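Local coordinates for xyloglucan-specific endo-beta-1,4-glucanase (Uncultured bacterium, PDB 4W88), which cleaves the beta-1,4-glucan backbone of xyloglucan as an endo-acting glycoside hydrolase of family 5, at residues A[225-230]-A[246-251]; A[238-243]-A[280-285]; A[270-275]-A[299-304]. The protein carries 1 engineered substitution. All blocks are in the same frame, centred on the assembly; numbering follows the deposited sequence.

Contact 1 of 3, residues A[225-230]-A[246-251]; sequences YTPYFF and KNDITW. With BGC (beta-D-glucopyranose), chain C.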
loop_
_atom_site.group_PDB
_atom_site.type_symbol
_atom_site.label_atom_id
_atom_site.label_comp_id
_atom_site.label_asym_id
_atom_site.label_seq_id
_atom_site.Cartn_x
_atom_site.Cartn_y
_atom_site.Cartn_z
ATOM N N TYR A 225 6.695 5.579 -7.185
ATOM C CA TYR A 225 7.328 4.828 -8.307
ATOM C C TYR A 225 8.214 5.754 -9.159
ATOM O O TYR A 225 7.952 5.977 -10.366
ATOM C CB TYR A 225 6.243 4.249 -9.184
ATOM C CG TYR A 225 5.372 3.134 -8.583
ATOM C CD1 TYR A 225 4.172 3.407 -7.861
ATOM C CD2 TYR A 225 5.652 1.803 -8.862
ATOM C CE1 TYR A 225 3.371 2.365 -7.393
ATOM C CE2 TYR A 225 4.833 0.759 -8.431
ATOM C CZ TYR A 225 3.649 1.056 -7.711
ATOM O OH TYR A 225 2.864 0.014 -7.326
ATOM N N THR A 226 9.239 6.279 -8.525
ATOM C CA THR A 226 9.949 7.452 -9.029
ATOM C C THR A 226 11.321 7.066 -9.578
ATOM O O THR A 226 12.113 6.363 -8.901
ATOM C CB THR A 226 10.122 8.423 -7.886
ATOM O OG1 THR A 226 8.823 8.679 -7.315
ATOM C CG2 THR A 226 10.760 9.699 -8.340
ATOM N N PRO A 227 11.645 7.546 -10.780
ATOM C CA PRO A 227 10.801 8.389 -11.680
ATOM C C PRO A 227 9.859 7.519 -12.520
ATOM O O PRO A 227 10.190 6.387 -12.919
ATOM C CB PRO A 227 11.837 9.024 -12.661
ATOM C CG PRO A 227 13.152 8.599 -12.199
ATOM C CD PRO A 227 13.010 7.387 -11.312
ATOM N N TYR A 228 8.676 8.064 -12.793
ATOM C CA TYR A 228 7.642 7.422 -13.534
ATOM C C TYR A 228 8.109 6.898 -14.869
ATOM O O TYR A 228 7.792 5.789 -15.284
ATOM C CB TYR A 228 6.473 8.407 -13.698
ATOM C CG TYR A 228 5.365 7.899 -14.567
ATOM C CD1 TYR A 228 4.488 6.971 -14.101
ATOM C CD2 TYR A 228 5.172 8.374 -15.852
ATOM C CE1 TYR A 228 3.484 6.465 -14.884
ATOM C CE2 TYR A 228 4.150 7.897 -16.623
ATOM C CZ TYR A 228 3.322 6.926 -16.129
ATOM O OH TYR A 228 2.268 6.450 -16.842
ATOM N N PHE A 229 8.910 7.694 -15.543
ATOM C CA PHE A 229 9.386 7.270 -16.896
ATOM C C PHE A 229 10.364 6.104 -16.905
ATOM O O PHE A 229 10.553 5.442 -17.961
ATOM C CB PHE A 229 9.956 8.447 -17.656
ATOM C CG PHE A 229 8.899 9.373 -18.231
ATOM C CD1 PHE A 229 7.666 8.888 -18.644
ATOM C CD2 PHE A 229 9.178 10.693 -18.450
ATOM C CE1 PHE A 229 6.696 9.725 -19.173
ATOM C CE2 PHE A 229 8.219 11.535 -19.012
ATOM C CZ PHE A 229 6.978 11.036 -19.378
ATOM N N PHE A 230 10.990 5.838 -15.762
ATOM C CA PHE A 230 11.778 4.625 -15.635
ATOM C C PHE A 230 10.924 3.420 -15.243
ATOM O O PHE A 230 11.126 2.312 -15.739
ATOM C CB PHE A 230 12.899 4.811 -14.623
ATOM C CG PHE A 230 13.721 3.576 -14.452
ATOM C CD1 PHE A 230 14.563 3.145 -15.467
ATOM C CD2 PHE A 230 13.657 2.843 -13.312
ATOM C CE1 PHE A 230 15.292 1.967 -15.313
ATOM C CE2 PHE A 230 14.381 1.681 -13.168
ATOM C CZ PHE A 230 15.179 1.235 -14.169
ATOM N N LYS A 246 18.680 10.525 -10.800
ATOM C CA LYS A 246 18.552 10.324 -9.339
ATOM C C LYS A 246 17.949 11.574 -8.671
ATOM O O LYS A 246 17.243 11.485 -7.639
ATOM C CB LYS A 246 19.879 9.935 -8.670
ATOM C CG LYS A 246 19.748 9.717 -7.167
ATOM C CD LYS A 246 21.070 9.296 -6.537
ATOM C CE LYS A 246 20.921 8.837 -5.101
ATOM N NZ LYS A 246 22.236 8.330 -4.653
ATOM N N ASN A 247 18.262 12.730 -9.237
ATOM C CA ASN A 247 17.649 14.013 -8.775
ATOM C C ASN A 247 16.105 13.973 -8.660
ATOM O O ASN A 247 15.537 14.647 -7.788
ATOM C CB ASN A 247 18.107 15.184 -9.672
ATOM C CG ASN A 247 18.089 14.800 -11.168
ATOM O OD1 ASN A 247 17.017 14.680 -11.804
ATOM N ND2 ASN A 247 19.277 14.520 -11.713
ATOM N N ASP A 248 15.438 13.226 -9.539
ATOM C CA ASP A 248 13.981 13.100 -9.448
ATOM C C ASP A 248 13.611 12.442 -8.119
ATOM O O ASP A 248 12.581 12.804 -7.470
ATOM C CB ASP A 248 13.415 12.289 -10.600
ATOM C CG ASP A 248 13.413 13.060 -11.926
ATOM O OD1 ASP A 248 13.906 14.176 -12.050
ATOM O OD2 ASP A 248 12.904 12.524 -12.886
ATOM N N ILE A 249 14.398 11.422 -7.745
ATOM C CA ILE A 249 14.170 10.721 -6.492
ATOM C C ILE A 249 14.451 11.650 -5.302
ATOM O O ILE A 249 13.628 11.798 -4.385
ATOM C CB ILE A 249 15.030 9.490 -6.379
ATOM C CG1 ILE A 249 14.693 8.473 -7.465
ATOM C CG2 ILE A 249 14.826 8.840 -5.034
ATOM C CD1 ILE A 249 15.722 7.313 -7.612
ATOM N N THR A 250 15.611 12.298 -5.367
ATOM C CA THR A 250 16.077 13.223 -4.314
ATOM C C THR A 250 15.155 14.382 -4.020
ATOM O O THR A 250 14.878 14.680 -2.845
ATOM C CB THR A 250 17.493 13.710 -4.647
ATOM O OG1 THR A 250 18.321 12.559 -4.834
ATOM C CG2 THR A 250 18.060 14.524 -3.516
ATOM N N TRP A 251 14.712 15.057 -5.065
ATOM C CA TRP A 251 13.853 16.267 -4.964
ATOM C C TRP A 251 12.567 15.894 -4.282
ATOM O O TRP A 251 12.126 16.584 -3.364
ATOM C CB TRP A 251 13.564 16.702 -6.408
ATOM C CG TRP A 251 13.139 18.074 -6.729
ATOM C CD1 TRP A 251 12.327 18.900 -6.002
ATOM C CD2 TRP A 251 13.439 18.794 -7.967
ATOM N NE1 TRP A 251 12.133 20.088 -6.680
ATOM C CE2 TRP A 251 12.794 20.054 -7.884
ATOM C CE3 TRP A 251 14.197 18.490 -9.121
ATOM C CZ2 TRP A 251 12.880 21.022 -8.912
ATOM C CZ3 TRP A 251 14.273 19.453 -10.151
ATOM C CH2 TRP A 251 13.623 20.706 -10.027
HETATM C C2 BGC C . 1.348 10.359 -14.312
HETATM C C3 BGC C . 1.791 9.311 -13.242
HETATM C C4 BGC C . 0.525 8.500 -13.082
HETATM C C5 BGC C . -0.024 8.448 -14.530
HETATM C C6 BGC C . -1.480 7.984 -14.658
HETATM C C1 BGC C . 1.217 9.977 -15.809
HETATM O O1 BGC C . 1.109 10.918 -17.019
HETATM O O2 BGC C . 2.363 11.246 -14.375
HETATM O O3 BGC C . 2.306 9.931 -12.068
HETATM O O4 BGC C . 0.499 7.106 -13.064
HETATM O O5 BGC C . -0.036 9.487 -15.525
HETATM O O6 BGC C . -1.486 6.714 -15.358
#
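A cis peptide bond joins Thr-226 to Pro-227, and this kink is what meets the first turn of helix 246-261. No hydrogen bond crosses between the two segments. Thr-226 sets CG2 anti to its backbone N, so the methyl lies over the helix backbone, 3.7 Å from Asp-248 O, while OG1, turned beside the backbone N, is bonded further along the same helix to Gln-252. The carbonyl O of Thr-226 has Ile-249 CG1 at 3.6 Å and takes its hydrogen bond from the indole of Trp-286. Pro-227, at the N-cap of the short helix 228-231, crosses the Asp-248 side chain at about a right angle; its CB lies 3.7 Å from Asp-248 OD2. One step on, Tyr-228 leads away from helix 246-261, CG anti to the backbone N (chi1 175°), and lays one ring face under a glucose of the bound oligosaccharide. BGC C3 sits 3.6 Å above the ring plane, offset toward its rim, with BGC O4 also 3.6 Å from Tyr-228 CE1. The two sides differ in chemistry: carbons laid against backbone and carboxylate oxygens on one, a CH-pi type sugar platform on the other, consistent with a loop that presents its aromatic to substrate.

Contact 2 of 3, residues A[238-243]-A[280-285]; sequences YSVWNG and TEDIVR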
loop_
_atom_site.group_PDB
_atom_site.type_symbol
_atom_site.label_atom_id
_atom_site.label_comp_id
_atom_site.label_asym_id
_atom_site.label_seq_id
_atom_site.Cartn_x
_atom_site.Cartn_y
_atom_site.Cartn_z
ATOM N N TYR A 238 11.891 5.220 -20.429
ATOM C CA TYR A 238 13.206 4.699 -20.777
ATOM C C TYR A 238 13.502 3.516 -19.853
ATOM O O TYR A 238 12.869 3.362 -18.785
ATOM C CB TYR A 238 14.262 5.817 -20.625
ATOM C CG TYR A 238 14.214 6.542 -19.327
ATOM C CD1 TYR A 238 13.426 7.684 -19.135
ATOM C CD2 TYR A 238 14.965 6.107 -18.272
ATOM C CE1 TYR A 238 13.397 8.358 -17.908
ATOM C CE2 TYR A 238 14.941 6.775 -17.043
ATOM C CZ TYR A 238 14.138 7.877 -16.848
ATOM O OH TYR A 238 14.093 8.510 -15.626
ATOM N N SER A 239 14.473 2.676 -20.232
ATOM C CA SER A 239 14.879 1.536 -19.474
ATOM C C SER A 239 16.270 1.559 -18.919
ATOM O O SER A 239 16.689 0.590 -18.271
ATOM C CB SER A 239 14.700 0.307 -20.314
ATOM O OG SER A 239 15.658 0.261 -21.395
ATOM N N VAL A 240 17.016 2.623 -19.195
ATOM C CA VAL A 240 18.375 2.744 -18.730
ATOM C C VAL A 240 18.420 3.514 -17.428
ATOM O O VAL A 240 17.783 4.519 -17.270
ATOM C CB VAL A 240 19.217 3.471 -19.792
ATOM C CG1 VAL A 240 20.642 3.735 -19.309
ATOM C CG2 VAL A 240 19.166 2.716 -21.100
ATOM N N TRP A 241 19.256 3.060 -16.511
ATOM C CA TRP A 241 19.479 3.746 -15.258
ATOM C C TRP A 241 20.945 3.948 -15.049
ATOM O O TRP A 241 21.690 2.995 -14.678
ATOM C CB TRP A 241 18.825 3.031 -14.052
ATOM C CG TRP A 241 18.845 3.913 -12.870
ATOM C CD1 TRP A 241 19.799 3.982 -11.894
ATOM C CD2 TRP A 241 17.940 4.979 -12.620
ATOM N NE1 TRP A 241 19.515 5.019 -11.018
ATOM C CE2 TRP A 241 18.360 5.628 -11.435
ATOM C CE3 TRP A 241 16.806 5.444 -13.286
ATOM C CZ2 TRP A 241 17.694 6.698 -10.911
ATOM C CZ3 TRP A 241 16.105 6.484 -12.720
ATOM C CH2 TRP A 241 16.570 7.136 -11.582
ATOM N N ASN A 242 21.399 5.184 -15.311
ATOM C CA ASN A 242 22.771 5.500 -15.025
ATOM C C ASN A 242 23.003 6.491 -13.923
ATOM O O ASN A 242 24.129 6.877 -13.737
ATOM C CB ASN A 242 23.465 6.013 -16.304
ATOM C CG ASN A 242 22.957 7.392 -16.726
ATOM O OD1 ASN A 242 22.155 8.012 -16.062
ATOM N ND2 ASN A 242 23.474 7.887 -17.826
ATOM N N GLY A 243 21.988 6.874 -13.173
ATOM C CA GLY A 243 22.180 7.828 -12.121
ATOM C C GLY A 243 21.766 9.212 -12.440
ATOM O O GLY A 243 21.548 10.008 -11.508
ATOM N N THR A 280 17.611 -5.841 -16.382
ATOM C CA THR A 280 17.948 -6.261 -15.038
ATOM C C THR A 280 18.970 -5.376 -14.354
ATOM O O THR A 280 18.785 -4.920 -13.217
ATOM C CB THR A 280 18.525 -7.659 -15.058
ATOM O OG1 THR A 280 17.513 -8.560 -15.485
ATOM C CG2 THR A 280 18.959 -8.064 -13.636
ATOM N N GLU A 281 20.088 -5.158 -15.039
ATOM C CA GLU A 281 21.186 -4.351 -14.423
ATOM C C GLU A 281 20.755 -2.905 -14.111
ATOM O O GLU A 281 21.200 -2.278 -13.139
ATOM C CB GLU A 281 22.412 -4.322 -15.345
ATOM C CG GLU A 281 23.006 -5.698 -15.533
ATOM C CD GLU A 281 22.616 -6.273 -16.894
ATOM O OE1 GLU A 281 23.621 -6.529 -17.723
ATOM O OE2 GLU A 281 21.329 -6.493 -17.112
ATOM N N ASP A 282 19.901 -2.333 -14.974
ATOM C CA ASP A 282 19.394 -0.999 -14.711
ATOM C C ASP A 282 18.458 -0.939 -13.504
ATOM O O ASP A 282 18.543 -0.020 -12.683
ATOM C CB ASP A 282 18.651 -0.457 -15.955
ATOM C CG ASP A 282 19.541 -0.409 -17.147
ATOM O OD1 ASP A 282 20.358 0.526 -17.203
ATOM O OD2 ASP A 282 19.473 -1.303 -18.004
ATOM N N ILE A 283 17.586 -1.918 -13.418
ATOM C CA ILE A 283 16.725 -1.974 -12.243
ATOM C C ILE A 283 17.538 -2.161 -10.948
ATOM O O ILE A 283 17.238 -1.498 -9.950
ATOM C CB ILE A 283 15.594 -3.012 -12.394
ATOM C CG1 ILE A 283 14.642 -2.590 -13.520
ATOM C CG2 ILE A 283 14.894 -3.230 -11.063
ATOM C CD1 ILE A 283 13.584 -3.612 -13.883
ATOM N N VAL A 284 18.529 -3.075 -10.950
ATOM C CA VAL A 284 19.412 -3.165 -9.803
ATOM C C VAL A 284 20.021 -1.826 -9.400
ATOM O O VAL A 284 20.072 -1.495 -8.195
ATOM C CB VAL A 284 20.478 -4.258 -10.038
ATOM C CG1 VAL A 284 21.541 -4.263 -8.919
ATOM C CG2 VAL A 284 19.768 -5.641 -10.173
ATOM N N ARG A 285 20.549 -1.061 -10.366
ATOM C CA ARG A 285 21.083 0.256 -10.061
ATOM C C ARG A 285 20.030 1.236 -9.519
ATOM O O ARG A 285 20.285 1.993 -8.560
ATOM C CB ARG A 285 21.761 0.851 -11.305
ATOM C CG ARG A 285 23.065 0.148 -11.675
ATOM C CD ARG A 285 23.889 0.970 -12.671
ATOM N NE ARG A 285 23.308 0.804 -14.008
ATOM C CZ ARG A 285 23.564 -0.197 -14.843
ATOM N NH1 ARG A 285 24.405 -1.143 -14.536
ATOM N NH2 ARG A 285 22.953 -0.250 -16.009
HETATM O O HOH W 1 18.102 -0.961 -20.663
#
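Ser-239 opens the contact through solvent and backbone: its OG is 2.8 Å from a water that donates to Asp-282 OD2, while its carbonyl O, bonded to Asn-279, lies 3.2 Å from Asp-282 CB. Val-240 CB points away from the helix, yet CG1, anti to the backbone N, still comes near Asp-282 OD1. Trp-241 does most of the work. Its backbone N-H runs almost straight (168°) to Asp-282 OD1 at 2.8 Å, reaching that oxygen from above the carboxylate plane. Its carbonyl O takes the N-H of Arg-285 NE, also at 2.8 Å, nearly along the C=O axis and within the guanidinium plane. Arg-285 bends at chi3 (-78°), which brings NH2 back to Asp-282 OD1, 3.0 Å away, in a salt bridge one turn along the helix. OD1 is thus gripped by two donors, and the arginine charge would probably polarise it further. The indole of Trp-241, CG anti to the backbone N (chi1 -168°), lies along the helix, with CD1 3.7 Å from Arg-285 CB. Its NE1 is bonded to Asp-289, and its ring meets Trp-286 edge-to-face. Gly-243 N lies above the rim of one indole face. The loop between helices 228-231 and 246-261 thus docks through backbone N-H and C=O and the Trp-241 indole onto the first turns of helix 280-295, on the periphery of a TIM barrel.

Contact 3 of 3, residues A[270-275]-A[299-304]; sequences TETGAQ and VKCFIW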
loop_
_atom_site.group_PDB
_atom_site.type_symbol
_atom_site.label_atom_id
_atom_site.label_comp_id
_atom_site.label_asym_id
_atom_site.label_seq_id
_atom_site.Cartn_x
_atom_site.Cartn_y
_atom_site.Cartn_z
ATOM N N THR A 270 4.122 2.478 0.717
ATOM C CA THR A 270 3.390 1.261 0.668
ATOM C C THR A 270 3.328 0.627 -0.701
ATOM O O THR A 270 2.887 -0.533 -0.822
ATOM C CB THR A 270 1.996 1.370 1.343
ATOM O OG1 THR A 270 1.200 2.378 0.687
ATOM C CG2 THR A 270 2.163 1.701 2.827
ATOM N N GLU A 271 3.773 1.362 -1.731
ATOM C CA GLU A 271 4.007 0.763 -3.066
ATOM C C GLU A 271 5.127 1.528 -3.775
ATOM O O GLU A 271 5.210 2.756 -3.730
ATOM C CB GLU A 271 2.781 0.827 -3.982
ATOM C CG GLU A 271 1.588 -0.041 -3.639
ATOM C CD GLU A 271 0.454 0.140 -4.594
ATOM O OE1 GLU A 271 0.727 0.481 -5.799
ATOM O OE2 GLU A 271 -0.709 -0.142 -4.217
ATOM N N THR A 272 5.996 0.736 -4.394
ATOM C CA THR A 272 6.962 1.173 -5.377
ATOM C C THR A 272 7.421 -0.076 -6.142
ATOM O O THR A 272 6.988 -1.210 -5.869
ATOM C CB THR A 272 8.140 1.913 -4.718
ATOM O OG1 THR A 272 8.971 2.546 -5.750
ATOM C CG2 THR A 272 8.950 0.975 -3.852
ATOM N N GLY A 273 8.281 0.130 -7.136
ATOM C CA GLY A 273 8.766 -0.964 -7.979
ATOM C C GLY A 273 9.061 -0.442 -9.382
ATOM O O GLY A 273 8.808 0.728 -9.676
ATOM N N ALA A 274 9.635 -1.293 -10.249
ATOM C CA ALA A 274 9.940 -0.923 -11.617
ATOM C C ALA A 274 9.526 -2.047 -12.541
ATOM O O ALA A 274 9.842 -3.169 -12.306
ATOM C CB ALA A 274 11.435 -0.688 -11.695
ATOM N N GLN A 275 8.789 -1.725 -13.580
ATOM C CA GLN A 275 8.398 -2.726 -14.512
ATOM C C GLN A 275 9.635 -3.257 -15.245
ATOM O O GLN A 275 10.585 -2.520 -15.561
ATOM C CB GLN A 275 7.379 -2.194 -15.538
ATOM C CG GLN A 275 6.043 -1.864 -14.923
ATOM C CD GLN A 275 5.066 -1.209 -15.868
ATOM O OE1 GLN A 275 4.979 -1.555 -17.056
ATOM N NE2 GLN A 275 4.307 -0.250 -15.344
ATOM N N VAL A 299 13.377 4.740 6.347
ATOM C CA VAL A 299 12.011 4.632 5.808
ATOM C C VAL A 299 11.895 3.314 5.068
ATOM O O VAL A 299 12.782 2.940 4.284
ATOM C CB VAL A 299 11.697 5.837 4.885
ATOM C CG1 VAL A 299 10.339 5.696 4.210
ATOM C CG2 VAL A 299 11.773 7.128 5.685
ATOM N N LYS A 300 10.804 2.610 5.324
ATOM C CA LYS A 300 10.559 1.297 4.743
ATOM C C LYS A 300 9.643 1.395 3.517
ATOM O O LYS A 300 8.807 2.338 3.424
ATOM C CB LYS A 300 9.959 0.374 5.794
ATOM C CG LYS A 300 10.759 0.326 7.103
ATOM C CD LYS A 300 12.177 -0.233 6.865
ATOM C CE LYS A 300 12.963 -0.225 8.160
ATOM N NZ LYS A 300 14.292 -0.727 7.812
ATOM N N CYS A 301 9.804 0.437 2.611
ATOM C CA CYS A 301 8.955 0.368 1.449
ATOM C C CYS A 301 8.450 -1.050 1.257
ATOM O O CYS A 301 9.041 -2.043 1.749
ATOM C CB CYS A 301 9.699 0.855 0.177
ATOM S SG CYS A 301 11.096 -0.090 -0.365
ATOM N N PHE A 302 7.357 -1.112 0.487
ATOM C CA PHE A 302 6.725 -2.345 0.077
ATOM C C PHE A 302 6.658 -2.401 -1.444
ATOM O O PHE A 302 6.089 -1.503 -2.083
ATOM C CB PHE A 302 5.294 -2.433 0.646
ATOM C CG PHE A 302 5.188 -2.640 2.128
ATOM C CD1 PHE A 302 5.598 -1.645 3.031
ATOM C CD2 PHE A 302 4.694 -3.827 2.648
ATOM C CE1 PHE A 302 5.514 -1.848 4.403
ATOM C CE2 PHE A 302 4.623 -4.014 4.025
ATOM C CZ PHE A 302 5.054 -3.062 4.897
ATOM N N ILE A 303 7.189 -3.463 -2.030
ATOM C CA ILE A 303 7.304 -3.565 -3.495
ATOM C C ILE A 303 6.010 -4.140 -4.067
ATOM O O ILE A 303 5.467 -5.121 -3.549
ATOM C CB ILE A 303 8.539 -4.458 -3.869
ATOM C CG1 ILE A 303 9.792 -3.978 -3.180
ATOM C CG2 ILE A 303 8.677 -4.529 -5.382
ATOM C CD1 ILE A 303 10.065 -2.453 -3.366
ATOM N N TRP A 304 5.487 -3.506 -5.124
ATOM C CA TRP A 304 4.319 -4.004 -5.805
ATOM C C TRP A 304 4.623 -5.265 -6.674
ATOM O O TRP A 304 5.525 -5.231 -7.537
ATOM C CB TRP A 304 3.733 -2.916 -6.697
ATOM C CG TRP A 304 2.460 -3.412 -7.332
ATOM C CD1 TRP A 304 2.230 -3.701 -8.659
ATOM C CD2 TRP A 304 1.206 -3.599 -6.642
ATOM N NE1 TRP A 304 0.931 -4.133 -8.817
ATOM C CE2 TRP A 304 0.268 -4.043 -7.604
ATOM C CE3 TRP A 304 0.811 -3.444 -5.320
ATOM C CZ2 TRP A 304 -1.055 -4.369 -7.259
ATOM C CZ3 TRP A 304 -0.465 -3.714 -4.996
ATOM C CH2 TRP A 304 -1.387 -4.169 -5.935
#
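Packing is closest where Thr-272 meets strand 300-304. Trp-304 N donates to Thr-272 O at 2.8 Å, almost along the C=O axis, and Thr-272 CG2, in the crowded position between N and the carbonyl carbon, touches Ile-303 CD1 at 3.6 Å as the two side chains run side by side. The rest of the pairing is looser: the bond from Thr-272 N to Phe-302 O is weak, 3.2 Å and bent to 134°, and the short strand axes diverge by 58°. At the active-site end, Glu-271 extends beside the indole of Trp-304, pointing the same way, its carboxylate tilted 29° from the ring plane. OE2 lies 3.7 Å from Trp-304 CZ3, while OE1 stands above the rim of one ring face. Buried, the carboxylate is satisfied by Tyr-225 at OE1 and by Arg-59 and a bound Tris molecule at OE2; the arginine would probably favour its charged form. A glutamate near the C-terminal end of the seventh barrel strand, here 267-272, is the usual GH5 nucleophile; Glu-271 probably has that role. Strands 267-272 and 300-305 end the eight-stranded barrel, joined in a beta-alpha-beta unit by helix 280-295, whose Trp-286 and Tyr-290 pack against Thr-272.

How the contacts relate
Contact 3 is the core of the set, wholly buried between two barrel strands; contact 1 is partly buried, and contact 2 lies at the surface. Their chemistry follows: strand backbone bonds and a buried carboxylate in contact 3, van der Waals packing of carbon on oxygen with no hydrogen bond across in contact 1, and in contact 2 helix side chains, paired with each other, bonded to loop backbone, plus a water. Contacts 2 and 3 hold elements of the same unit and touch where Ile-283 CD1 lies 3.6 Å from Gln-275 O. Contacts 1 and 2 share the loop region after strand 218-223, where Pro-227 CD packs on Trp-241 CZ3 at 3.5 Å. Tyr-225 CD2, 3.4 Å from Gly-273 O, brings the glycan-binding loop against the probable catalytic end of the barrel.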